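Local coordinates for 3-ketosteroid-delta4-5alpha-dehydrogenase (Rhodococcus jostii, PDB 4AT2), which is an FAD-dependent oxidoreductase of steroid catabolism that probably introduces the 4,5 double bond into 3-keto-5alpha-steroids, at residues I358-S363 and K429-P434; E386-L391 and T433-L438; T455-V460 and G499-I504. One frame throughout, in Å; residues are numbered along the deposited sequence. Where two conformers were deposited one is given.

Contact 1 (I358-S363 and K429-P434); sequences IIDEAS and KPIGTP
Ile358 and Ile431 meet loosely where strand 356-360 of the antiparallel sheet that also contains strand 435-439 runs into helix 361-369; the closest pair is Ile358 O and Ile431 CD1 at 4.4 Å. The centre of the contact is Asp360, the N-cap of that helix. Its CG stands between the backbone N and the carbonyl carbon (chi1 64°), which turns the carboxylate so that its two oxygens serve different segments. OD1 takes the capping bond from Ser363 N, nearly along its own C-O axis, and a second bond from Ser363 OG, which arrives from above the carboxylate plane. OD2 accepts from Gly432 N at 2.8 Å with its anti lone pair, and a water that also donates to Pro430 O gives it another bond. Four donors thus fix the rotation of the carboxylate. Next along the chain, Glu361 N donates to Pro434 O over 3.0 Å, and the extended Glu361 side chain crosses that of Pro434 at an angle, with Glu361 OE1 3.8 Å from Pro434 CG. Ser363 takes part through water as well as through the cap: a separate water lies 3.2 Å from Ser363 OG, to which it donates, and 2.6 Å from Lys429 NZ, from which it accepts.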
ATOM      1  N   ILE A 358      -1.740  26.570  12.530  1.00  8.95           N
ATOM      2  CA  ILE A 358      -1.375  27.649  13.452  1.00  9.07           C
ATOM      3  C   ILE A 358      -1.236  28.908  12.603  1.00  9.17           C
ATOM      4  O   ILE A 358      -0.474  28.929  11.629  1.00  9.05           O
ATOM      5  CB  ILE A 358      -0.048  27.356  14.191  1.00  8.87           C
ATOM      6  CG1 ILE A 358      -0.028  25.916  14.748  1.00  8.88           C
ATOM      7  CG2 ILE A 358       0.192  28.414  15.268  1.00  9.06           C
ATOM      8  CD1 ILE A 358      -1.130  25.618  15.759  1.00  9.23           C
ATOM      9  N   ILE A 359      -1.999  29.939  12.942  1.00  9.40           N
ATOM     10  CA  ILE A 359      -2.073  31.122  12.086  1.00  9.84           C
ATOM     11  C   ILE A 359      -2.379  32.352  12.921  1.00 10.50           C
ATOM     12  O   ILE A 359      -3.221  32.289  13.842  1.00 10.49           O
ATOM     13  CB  ILE A 359      -3.125  30.897  10.959  1.00  9.83           C
ATOM     14  CG1 ILE A 359      -3.117  32.052   9.941  1.00  9.93           C
ATOM     15  CG2 ILE A 359      -4.512  30.603  11.548  1.00 10.05           C
ATOM     16  CD1 ILE A 359      -3.839  31.728   8.636  1.00  9.84           C
ATOM     17  N   ASP A 360      -1.685  33.460  12.648  1.00 10.79           N
ATOM     18  CA  ASP A 360      -1.987  34.674  13.397  1.00 12.08           C
ATOM     19  C   ASP A 360      -3.270  35.314  12.876  1.00 12.81           C
ATOM     20  O   ASP A 360      -3.731  35.025  11.764  1.00 12.48           O
ATOM     21  CB  ASP A 360      -0.796  35.651  13.535  1.00 12.24           C
ATOM     22  CG  ASP A 360      -0.312  36.226  12.215  1.00 12.66           C
ATOM     23  OD1 ASP A 360      -1.126  36.642  11.377  1.00 12.70           O
ATOM     24  OD2 ASP A 360       0.915  36.315  12.045  1.00 13.34           O
ATOM     25  N   GLU A 361      -3.876  36.142  13.714  1.00 14.12           N
ATOM     26  CA  GLU A 361      -5.196  36.673  13.416  1.00 15.76           C
ATOM     27  C   GLU A 361      -5.202  37.474  12.112  1.00 15.20           C
ATOM     28  O   GLU A 361      -6.094  37.297  11.285  1.00 15.74           O
ATOM     29  CB  GLU A 361      -5.673  37.488  14.620  1.00 17.97           C
ATOM     30  CG  GLU A 361      -6.816  38.466  14.436  1.00 21.29           C
ATOM     31  CD  GLU A 361      -7.117  39.143  15.762  1.00 23.82           C
ATOM     32  OE1 GLU A 361      -7.637  38.455  16.669  1.00 26.28           O
ATOM     33  OE2 GLU A 361      -6.769  40.330  15.927  1.00 26.30           O
ATOM     34  N   ALA A 362      -4.197  38.327  11.913  1.00 14.61           N
ATOM     35  CA  ALA A 362      -4.119  39.137  10.697  1.00 14.12           C
ATOM     36  C   ALA A 362      -4.005  38.254   9.456  1.00 13.45           C
ATOM     37  O   ALA A 362      -4.615  38.546   8.422  1.00 13.44           O
ATOM     38  CB  ALA A 362      -2.952  40.117  10.761  1.00 14.32           C
ATOM     39  N   SER A 363      -3.221  37.178   9.552  1.00 12.57           N
ATOM     40  CA  SER A 363      -3.046  36.281   8.407  1.00 12.00           C
ATOM     41  C   SER A 363      -4.309  35.477   8.120  1.00 11.77           C
ATOM     42  O   SER A 363      -4.639  35.207   6.960  1.00 11.43           O
ATOM     43  CB  SER A 363      -1.869  35.336   8.633  1.00 11.46           C
ATOM     44  OG  SER A 363      -0.663  36.063   8.670  1.00 11.40           O
ATOM     45  N   LYS A 429       6.916  34.309   6.642  1.00  9.63           N
ATOM     46  CA  LYS A 429       7.127  35.451   7.525  1.00 10.19           C
ATOM     47  C   LYS A 429       6.775  34.996   8.933  1.00 10.03           C
ATOM     48  O   LYS A 429       6.061  33.997   9.084  1.00  9.90           O
ATOM     49  CB  LYS A 429       6.293  36.666   7.099  1.00 10.91           C
ATOM     50  CG  LYS A 429       4.794  36.463   7.179  1.00 11.80           C
ATOM     51  CD  LYS A 429       4.103  37.777   6.839  1.00 13.19           C
ATOM     52  CE  LYS A 429       2.593  37.657   6.900  1.00 14.73           C
ATOM     53  NZ  LYS A 429       2.040  39.010   6.608  1.00 16.56           N
ATOM     54  N   PRO A 430       7.296  35.684   9.960  1.00  9.97           N
ATOM     55  CA  PRO A 430       7.018  35.207  11.312  1.00 10.17           C
ATOM     56  C   PRO A 430       5.534  35.151  11.642  1.00 10.35           C
ATOM     57  O   PRO A 430       4.743  35.978  11.165  1.00 10.75           O
ATOM     58  CB  PRO A 430       7.719  36.242  12.200  1.00 10.16           C
ATOM     59  CG  PRO A 430       8.848  36.742  11.346  1.00  9.96           C
ATOM     60  CD  PRO A 430       8.266  36.799   9.960  1.00 10.03           C
ATOM     61  N   ILE A 431       5.172  34.150  12.431  1.00 10.40           N
ATOM     62  CA  ILE A 431       3.830  34.079  12.992  0.50 10.61           C
ATOM     63  C   ILE A 431       3.739  35.065  14.146  1.00 11.00           C
ATOM     64  O   ILE A 431       4.545  35.013  15.090  1.00 11.15           O
ATOM     65  CB  ILE A 431       3.500  32.662  13.484  0.50 10.44           C
ATOM     66  CG1 ILE A 431       3.624  31.666  12.335  0.50 10.24           C
ATOM     67  CG2 ILE A 431       2.094  32.614  14.078  0.50 10.52           C
ATOM     68  CD1 ILE A 431       3.586  30.237  12.798  0.50  9.95           C
ATOM     69  N   GLY A 432       2.774  35.979  14.053  1.00 11.42           N
ATOM     70  CA  GLY A 432       2.565  37.001  15.074  1.00 12.37           C
ATOM     71  C   GLY A 432       1.540  36.620  16.128  1.00 13.04           C
ATOM     72  O   GLY A 432       1.248  35.432  16.349  1.00 12.92           O
ATOM     73  N   THR A 433       0.997  37.644  16.783  1.00 14.15           N
ATOM     74  CA  THR A 433      -0.022  37.469  17.820  1.00 15.17           C
ATOM     75  C   THR A 433      -1.123  38.525  17.626  1.00 15.46           C
ATOM     76  O   THR A 433      -0.869  39.566  17.018  1.00 16.36           O
ATOM     77  CB  THR A 433       0.581  37.597  19.236  1.00 15.95           C
ATOM     78  OG1 THR A 433       1.208  38.876  19.370  1.00 17.56           O
ATOM     79  CG2 THR A 433       1.599  36.476  19.520  1.00 15.95           C
ATOM     80  N   PRO A 434      -2.362  38.255  18.085  1.00 15.35           N
ATOM     81  CA  PRO A 434      -2.848  37.018  18.683  1.00 14.90           C
ATOM     82  C   PRO A 434      -2.765  35.893  17.668  1.00 14.14           C
ATOM     83  O   PRO A 434      -2.652  36.141  16.455  1.00 13.83           O
ATOM     84  CB  PRO A 434      -4.319  37.315  19.019  1.00 15.52           C
ATOM     85  CG  PRO A 434      -4.515  38.767  18.796  1.00 16.17           C
ATOM     86  CD  PRO A 434      -3.458  39.215  17.839  1.00 15.85           C
TER
HETATM   87  O   HOH W   1       2.397  35.582   9.775  1.00 19.03           O
HETATM   88  O   HOH W   2      -2.372  39.026  14.201  1.00 24.00           O
HETATM   89  O   HOH W   3      -0.555  38.832   7.088  1.00 32.35           O

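Contact 2 (E386-L391 and T433-L438); sequences ETVEEL and TPVAAL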
ATOM      1  N   GLU A 386      -3.634  34.945  23.113  1.00 15.61           N
ATOM      2  CA  GLU A 386      -2.742  36.090  22.984  1.00 16.65           C
ATOM      3  C   GLU A 386      -1.305  35.647  22.732  1.00 15.68           C
ATOM      4  O   GLU A 386      -0.532  36.387  22.128  1.00 16.26           O
ATOM      5  CB  GLU A 386      -2.789  36.950  24.254  1.00 18.98           C
ATOM      6  CG  GLU A 386      -4.116  37.658  24.499  1.00 22.71           C
ATOM      7  CD  GLU A 386      -4.481  38.620  23.382  1.00 25.50           C
ATOM      8  OE1 GLU A 386      -3.674  39.531  23.083  1.00 27.76           O
ATOM      9  OE2 GLU A 386      -5.575  38.460  22.789  1.00 28.71           O
ATOM     10  N   THR A 387      -0.948  34.453  23.210  1.00 14.40           N
ATOM     11  CA  THR A 387       0.419  33.949  23.076  1.00 13.54           C
ATOM     12  C   THR A 387       0.434  32.498  22.595  1.00 12.98           C
ATOM     13  O   THR A 387      -0.545  31.766  22.753  1.00 12.82           O
ATOM     14  CB  THR A 387       1.196  34.021  24.410  1.00 13.64           C
ATOM     15  OG1 THR A 387       0.602  33.129  25.357  1.00 13.76           O
ATOM     16  CG2 THR A 387       1.211  35.459  25.001  1.00 14.24           C
ATOM     17  N   VAL A 388       1.558  32.092  21.997  1.00 12.47           N
ATOM     18  CA  VAL A 388       1.768  30.700  21.604  1.00 12.36           C
ATOM     19  C   VAL A 388       1.789  29.778  22.818  1.00 12.61           C
ATOM     20  O   VAL A 388       1.245  28.670  22.773  1.00 11.93           O
ATOM     21  CB  VAL A 388       3.065  30.546  20.783  1.00 12.06           C
ATOM     22  CG1 VAL A 388       3.313  29.088  20.392  1.00 11.66           C
ATOM     23  CG2 VAL A 388       2.981  31.400  19.532  1.00 12.37           C
ATOM     24  N   GLU A 389       2.403  30.241  23.906  1.00 13.15           N
ATOM     25  CA  GLU A 389       2.420  29.473  25.146  1.00 14.46           C
ATOM     26  C   GLU A 389       0.991  29.108  25.588  1.00 14.37           C
ATOM     27  O   GLU A 389       0.724  27.961  25.934  1.00 14.01           O
ATOM     28  CB  GLU A 389       3.144  30.247  26.250  1.00 16.40           C
ATOM     29  CG  GLU A 389       3.137  29.530  27.597  1.00 18.99           C
ATOM     30  CD  GLU A 389       3.939  30.241  28.669  1.00 21.74           C
ATOM     31  OE1 GLU A 389       4.403  31.382  28.451  1.00 24.32           O
ATOM     32  OE2 GLU A 389       4.099  29.642  29.749  1.00 24.09           O
ATOM     33  N   GLU A 390       0.077  30.079  25.563  1.00 14.24           N
ATOM     34  CA  GLU A 390      -1.311  29.790  25.926  1.00 14.51           C
ATOM     35  C   GLU A 390      -2.002  28.892  24.910  1.00 13.33           C
ATOM     36  O   GLU A 390      -2.732  27.983  25.291  1.00 12.95           O
ATOM     37  CB  GLU A 390      -2.119  31.074  26.076  1.00 16.12           C
ATOM     38  CG  GLU A 390      -1.777  31.896  27.295  1.00 18.75           C
ATOM     39  CD  GLU A 390      -2.307  33.305  27.158  1.00 20.36           C
ATOM     40  OE1 GLU A 390      -1.687  34.108  26.435  1.00 21.52           O
ATOM     41  OE2 GLU A 390      -3.364  33.599  27.744  1.00 22.61           O
ATOM     42  N   LEU A 391      -1.769  29.140  23.620  1.00 12.47           N
ATOM     43  CA  LEU A 391      -2.399  28.333  22.578  1.00 11.95           C
ATOM     44  C   LEU A 391      -1.988  26.871  22.743  1.00 11.67           C
ATOM     45  O   LEU A 391      -2.807  25.955  22.616  1.00 11.29           O
ATOM     46  CB  LEU A 391      -2.009  28.847  21.181  1.00 11.80           C
ATOM     47  CG  LEU A 391      -2.738  28.200  20.002  1.00 11.71           C
ATOM     48  CD1 LEU A 391      -4.232  28.529  20.003  1.00 12.24           C
ATOM     49  CD2 LEU A 391      -2.110  28.673  18.699  1.00 11.38           C
ATOM     50  N   THR A 433       0.997  37.644  16.783  1.00 14.15           N
ATOM     51  CA  THR A 433      -0.022  37.469  17.820  1.00 15.17           C
ATOM     52  C   THR A 433      -1.123  38.525  17.626  1.00 15.46           C
ATOM     53  O   THR A 433      -0.869  39.566  17.018  1.00 16.36           O
ATOM     54  CB  THR A 433       0.581  37.597  19.236  1.00 15.95           C
ATOM     55  OG1 THR A 433       1.208  38.876  19.370  1.00 17.56           O
ATOM     56  CG2 THR A 433       1.599  36.476  19.520  1.00 15.95           C
ATOM     57  N   PRO A 434      -2.362  38.255  18.085  1.00 15.35           N
ATOM     58  CA  PRO A 434      -2.848  37.018  18.683  1.00 14.90           C
ATOM     59  C   PRO A 434      -2.765  35.893  17.668  1.00 14.14           C
ATOM     60  O   PRO A 434      -2.652  36.141  16.455  1.00 13.83           O
ATOM     61  CB  PRO A 434      -4.319  37.315  19.019  1.00 15.52           C
ATOM     62  CG  PRO A 434      -4.515  38.767  18.796  1.00 16.17           C
ATOM     63  CD  PRO A 434      -3.458  39.215  17.839  1.00 15.85           C
ATOM     64  N   VAL A 435      -2.793  34.665  18.170  1.00 13.50           N
ATOM     65  CA  VAL A 435      -2.558  33.496  17.345  1.00 12.87           C
ATOM     66  C   VAL A 435      -3.730  32.543  17.526  1.00 12.85           C
ATOM     67  O   VAL A 435      -4.317  32.469  18.610  1.00 13.65           O
ATOM     68  CB  VAL A 435      -1.165  32.867  17.678  1.00 12.64           C
ATOM     69  CG1 VAL A 435      -1.059  32.446  19.146  1.00 12.88           C
ATOM     70  CG2 VAL A 435      -0.796  31.747  16.708  1.00 12.79           C
ATOM     71  N   ALA A 436      -4.084  31.842  16.455  1.00 11.80           N
ATOM     72  CA  ALA A 436      -5.210  30.910  16.465  1.00 11.68           C
ATOM     73  C   ALA A 436      -4.771  29.532  15.976  1.00 11.05           C
ATOM     74  O   ALA A 436      -3.747  29.397  15.315  1.00 10.54           O
ATOM     75  CB  ALA A 436      -6.324  31.443  15.584  1.00 11.76           C
ATOM     76  N   ALA A 437      -5.548  28.508  16.313  1.00 10.95           N
ATOM     77  CA  ALA A 437      -5.319  27.178  15.762  1.00 10.67           C
ATOM     78  C   ALA A 437      -6.619  26.604  15.232  1.00 10.72           C
ATOM     79  O   ALA A 437      -7.655  26.628  15.911  1.00 10.92           O
ATOM     80  CB  ALA A 437      -4.702  26.249  16.795  1.00 10.63           C
ATOM     81  N   LEU A 438      -6.567  26.100  14.008  1.00 10.44           N
ATOM     82  CA  LEU A 438      -7.671  25.356  13.421  1.00 10.66           C
ATOM     83  C   LEU A 438      -7.451  23.882  13.721  1.00 10.63           C
ATOM     84  O   LEU A 438      -6.351  23.367  13.520  1.00 10.24           O
ATOM     85  CB  LEU A 438      -7.702  25.539  11.899  1.00 10.70           C
ATOM     86  CG  LEU A 438      -8.223  26.840  11.280  1.00 10.90           C
ATOM     87  CD1 LEU A 438      -7.424  28.062  11.734  1.00 11.19           C
ATOM     88  CD2 LEU A 438      -8.187  26.695   9.755  1.00 10.82           C
TER
HETATM   89  O   HOH W   4       1.324  38.372  22.804  1.00 33.27           O
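Val435 and Leu391 carry this contact, an alpha-on-beta packing in which the first turn of helix 388-394 lies over one face of an antiparallel four-stranded sheet, on its inner strand 435-439. No hydrogen bond joins the two segments, so the evidence for their fit is the orientation of the side chains. Val435 points at the helix start and divides its branches. CG1, held between its backbone N and carbonyl carbon (chi1 59°), lies under the peptide leading into the helix, 3.7 Å from Thr387 O, with Val388 CG2 at its flank. CG2 turns the other way and meets Leu391 CD2 at 3.9 Å. The Val388 and Leu391 side chains both run at an angle across that of Val435.

Leu391 reaches further along the strand with its forked end. Its CG lies opposite the backbone N across the CA-CB bond (chi1 -173°), directing both methyls to the strand: CD1 is 4.0 Å from Ala437 CB, while CD2 is also near Ala436 O. Trp383 and Ala385 of the neighbouring strand 383-385 touch Leu391 too, and Leu402 and Val406 of helix 401-413 pack on Val388.

Toward the surface the apolar packing ends. The Glu386 side chain runs beside the Pro434 ring, pointing the same way, with OE2 4.1 Å from Pro434 CB. The helix start is capped by Thr387, whose OG1 accepts from Glu390 N and in turn donates to the anti lone pair of Glu390 OE1, so that both groups are held in place. Beyond Glu386, Thr433 presents carbon to a carbonyl: Glu386 O is 3.3 Å from Thr433 CB and 3.4 Å from Thr433 CG2.

Contact 3 (T455-V460 and G499-I504); sequences TVNSEV and GRRAGI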
ATOM      1  N   THR A 455      -1.317  -2.272 -20.803  1.00 10.67           N
ATOM      2  CA  THR A 455      -0.236  -1.793 -21.658  1.00 10.69           C
ATOM      3  C   THR A 455      -0.499  -0.345 -22.071  1.00 10.76           C
ATOM      4  O   THR A 455      -1.575   0.201 -21.808  1.00 10.70           O
ATOM      5  CB  THR A 455      -0.135  -2.607 -22.952  1.00 10.87           C
ATOM      6  OG1 THR A 455      -1.311  -2.373 -23.740  1.00 10.57           O
ATOM      7  CG2 THR A 455       0.024  -4.111 -22.672  1.00 10.92           C
ATOM      8  N   VAL A 456       0.462   0.281 -22.759  1.00 10.67           N
ATOM      9  CA  VAL A 456       0.233   1.637 -23.287  1.00 10.64           C
ATOM     10  C   VAL A 456      -0.840   1.663 -24.377  1.00 10.71           C
ATOM     11  O   VAL A 456      -1.356   2.724 -24.736  1.00 10.97           O
ATOM     12  CB  VAL A 456       1.532   2.302 -23.788  1.00 10.67           C
ATOM     13  CG1 VAL A 456       2.483   2.505 -22.618  1.00 10.62           C
ATOM     14  CG2 VAL A 456       2.190   1.464 -24.883  1.00 11.08           C
ATOM     15  N   ASN A 457      -1.183   0.484 -24.885  1.00 10.91           N
ATOM     16  CA  ASN A 457      -2.280   0.338 -25.840  1.00 11.05           C
ATOM     17  C   ASN A 457      -3.590  -0.101 -25.172  1.00 10.59           C
ATOM     18  O   ASN A 457      -4.566  -0.454 -25.852  1.00 10.54           O
ATOM     19  CB  ASN A 457      -1.882  -0.606 -26.974  1.00 12.19           C
ATOM     20  CG  ASN A 457      -0.835   0.004 -27.892  1.00 13.32           C
ATOM     21  OD1 ASN A 457       0.256  -0.554 -28.073  1.00 15.39           O
ATOM     22  ND2 ASN A 457      -1.142   1.163 -28.445  1.00 13.10           N
ATOM     23  N   SER A 458      -3.588  -0.042 -23.840  1.00  9.86           N
ATOM     24  CA  SER A 458      -4.759  -0.306 -22.999  1.00  9.68           C
ATOM     25  C   SER A 458      -5.288  -1.727 -23.105  1.00  9.73           C
ATOM     26  O   SER A 458      -6.489  -1.983 -22.895  1.00  9.68           O
ATOM     27  CB  SER A 458      -5.861   0.739 -23.239  1.00  9.60           C
ATOM     28  OG  SER A 458      -5.415   2.032 -22.849  1.00  9.70           O
ATOM     29  N   GLU A 459      -4.381  -2.652 -23.413  1.00 10.02           N
ATOM     30  CA  GLU A 459      -4.682  -4.086 -23.363  1.00 10.25           C
ATOM     31  C   GLU A 459      -4.582  -4.529 -21.912  1.00  9.99           C
ATOM     32  O   GLU A 459      -3.629  -4.162 -21.224  1.00 10.00           O
ATOM     33  CB  GLU A 459      -3.656  -4.859 -24.185  1.00 10.91           C
ATOM     34  CG  GLU A 459      -3.667  -4.475 -25.651  1.00 11.72           C
ATOM     35  CD  GLU A 459      -2.310  -4.634 -26.297  1.00 12.34           C
ATOM     36  OE1 GLU A 459      -1.300  -4.107 -25.773  1.00 12.48           O
ATOM     37  OE2 GLU A 459      -2.263  -5.278 -27.366  1.00 13.63           O
ATOM     38  N   VAL A 460      -5.561  -5.295 -21.437  1.00  9.66           N
ATOM     39  CA  VAL A 460      -5.508  -5.802 -20.065  1.00  9.61           C
ATOM     40  C   VAL A 460      -4.501  -6.944 -20.008  1.00  9.82           C
ATOM     41  O   VAL A 460      -4.582  -7.895 -20.795  1.00 10.10           O
ATOM     42  CB  VAL A 460      -6.901  -6.277 -19.584  1.00  9.45           C
ATOM     43  CG1 VAL A 460      -6.803  -6.957 -18.227  1.00  9.59           C
ATOM     44  CG2 VAL A 460      -7.855  -5.083 -19.511  1.00  9.45           C
ATOM     45  N   GLY A 499      -8.217   5.888 -22.661  1.00  8.72           N
ATOM     46  CA  GLY A 499      -9.517   5.593 -23.286  1.00  8.87           C
ATOM     47  C   GLY A 499      -9.364   5.593 -24.801  1.00  9.18           C
ATOM     48  O   GLY A 499      -9.758   4.638 -25.469  1.00  9.20           O
ATOM     49  N   ARG A 500      -8.764   6.652 -25.345  1.00  9.30           N
ATOM     50  CA  ARG A 500      -8.441   6.685 -26.781  1.00  9.67           C
ATOM     51  C   ARG A 500      -7.702   5.425 -27.236  1.00  9.71           C
ATOM     52  O   ARG A 500      -8.091   4.779 -28.220  1.00  9.91           O
ATOM     53  CB  ARG A 500      -7.605   7.924 -27.124  1.00  9.79           C
ATOM     54  CG  ARG A 500      -8.387   9.232 -27.103  1.00 10.01           C
ATOM     55  CD  ARG A 500      -7.453  10.401 -27.402  1.00 10.24           C
ATOM     56  NE  ARG A 500      -6.875  10.291 -28.744  1.00 10.70           N
ATOM     57  CZ  ARG A 500      -5.807  10.966 -29.161  1.00 10.95           C
ATOM     58  NH1 ARG A 500      -5.185  11.820 -28.353  1.00 10.92           N
ATOM     59  NH2 ARG A 500      -5.363  10.789 -30.398  1.00 11.44           N
ATOM     60  N   ARG A 501      -6.647   5.074 -26.509  1.00  9.60           N
ATOM     61  CA  ARG A 501      -5.815   3.925 -26.856  1.00  9.83           C
ATOM     62  C   ARG A 501      -6.646   2.632 -26.826  1.00  9.77           C
ATOM     63  O   ARG A 501      -6.474   1.764 -27.684  1.00 10.09           O
ATOM     64  CB  ARG A 501      -4.610   3.813 -25.915  1.00  9.87           C
ATOM     65  CG  ARG A 501      -3.572   4.916 -26.103  1.00 10.00           C
ATOM     66  CD  ARG A 501      -2.712   4.698 -27.354  1.00 10.50           C
ATOM     67  NE  ARG A 501      -1.768   5.807 -27.533  1.00 10.75           N
ATOM     68  CZ  ARG A 501      -0.604   5.926 -26.890  1.00 10.92           C
ATOM     69  NH1 ARG A 501      -0.200   4.989 -26.042  1.00 10.84           N
ATOM     70  NH2 ARG A 501       0.167   6.985 -27.114  1.00 11.18           N
ATOM     71  N   ALA A 502      -7.555   2.521 -25.854  1.00  9.57           N
ATOM     72  CA  ALA A 502      -8.388   1.318 -25.753  1.00  9.67           C
ATOM     73  C   ALA A 502      -9.305   1.215 -26.962  1.00 10.02           C
ATOM     74  O   ALA A 502      -9.521   0.116 -27.484  1.00 10.36           O
ATOM     75  CB  ALA A 502      -9.218   1.326 -24.474  1.00  9.38           C
ATOM     76  N   GLY A 503      -9.865   2.345 -27.397  1.00 10.13           N
ATOM     77  CA  GLY A 503     -10.771   2.336 -28.560  1.00 10.55           C
ATOM     78  C   GLY A 503     -10.037   1.976 -29.843  1.00 11.08           C
ATOM     79  O   GLY A 503     -10.540   1.220 -30.670  1.00 11.28           O
ATOM     80  N   ILE A 504      -8.841   2.528 -30.012  1.00 11.17           N
ATOM     81  CA  ILE A 504      -8.003   2.188 -31.163  1.00 11.77           C
ATOM     82  C   ILE A 504      -7.688   0.677 -31.201  1.00 12.17           C
ATOM     83  O   ILE A 504      -7.844   0.021 -32.246  1.00 12.73           O
ATOM     84  CB  ILE A 504      -6.693   3.013 -31.143  1.00 11.90           C
ATOM     85  CG1 ILE A 504      -6.990   4.511 -31.313  1.00 12.00           C
ATOM     86  CG2 ILE A 504      -5.705   2.514 -32.192  1.00 12.10           C
ATOM     87  CD1 ILE A 504      -5.795   5.397 -30.990  1.00 12.31           C
TER
HETATM   88  O   HOH W   5      -3.768   1.987 -29.096  1.00 17.29           O
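Arg501 and Val456 form the one direct hydrogen bond of the contact: Arg501 NH1 donates to Val456 O at 2.9 Å, with an N-H...O angle of 151°. The carbonyl oxygen lies at the guanidinium edge, only 8° from its plane, whereas the donor sits well above the carbonyl plane and 44° out of it. The side chain folds to achieve this, bending at chi2 so that CG and CD also pass close to Val456 O. NH1 makes a salt bridge with Asp127 of helix 122-130 as well, and this second partner helps to fix the rotation of the guanidinium.

Water-mediated bonding adds a second link. One water accepts from Asn457 ND2 at 2.8 Å and donates to Arg501 O at 3.1 Å. Ser505 OG is hydrogen-bonded to both Asn457 O and Arg501 O.

Van der Waals packing is concentrated at Ser458, whose CB lies 3.6 Å from Ala502 CB. Its hydroxyl is hydrogen-bonded to Tyr498 O, one turn earlier on the helix, and OG comes to 3.6 Å from Arg501 CB.

The segment 455-458 is a type I beta turn, with Ser458 N bonded to Thr455 O. The arrangement seats a beta turn against the C-terminal helix 490-507, beside the parallel sheet, consistent with a Rossmann-type FAD-binding fold.

Contacts 1 and 2 are neighbours, their centres 8 Å apart. Contact 1 opens first along the chain, then contact 2, and both end on the stretch holding their shared Thr433 and Pro434, before contact 3 begins. Contact 1 joins the end of strand 356-360 to the loop leading into strand 435-439, and contact 2 packs helix 388-394 on that strand. Ile359 O and Ala436 N, 2.8 Å apart in a probable hydrogen bond, connect them directly. Contact 3 lies across the chain's centre, 51 Å and 55 Å from contacts 1 and 2 between centres. Contacts 1 and 2 thus belong to the antiparallel sheet, whereas contact 3 lies beside the parallel one, with the Ala502 side chain about 11 Å from the FAD.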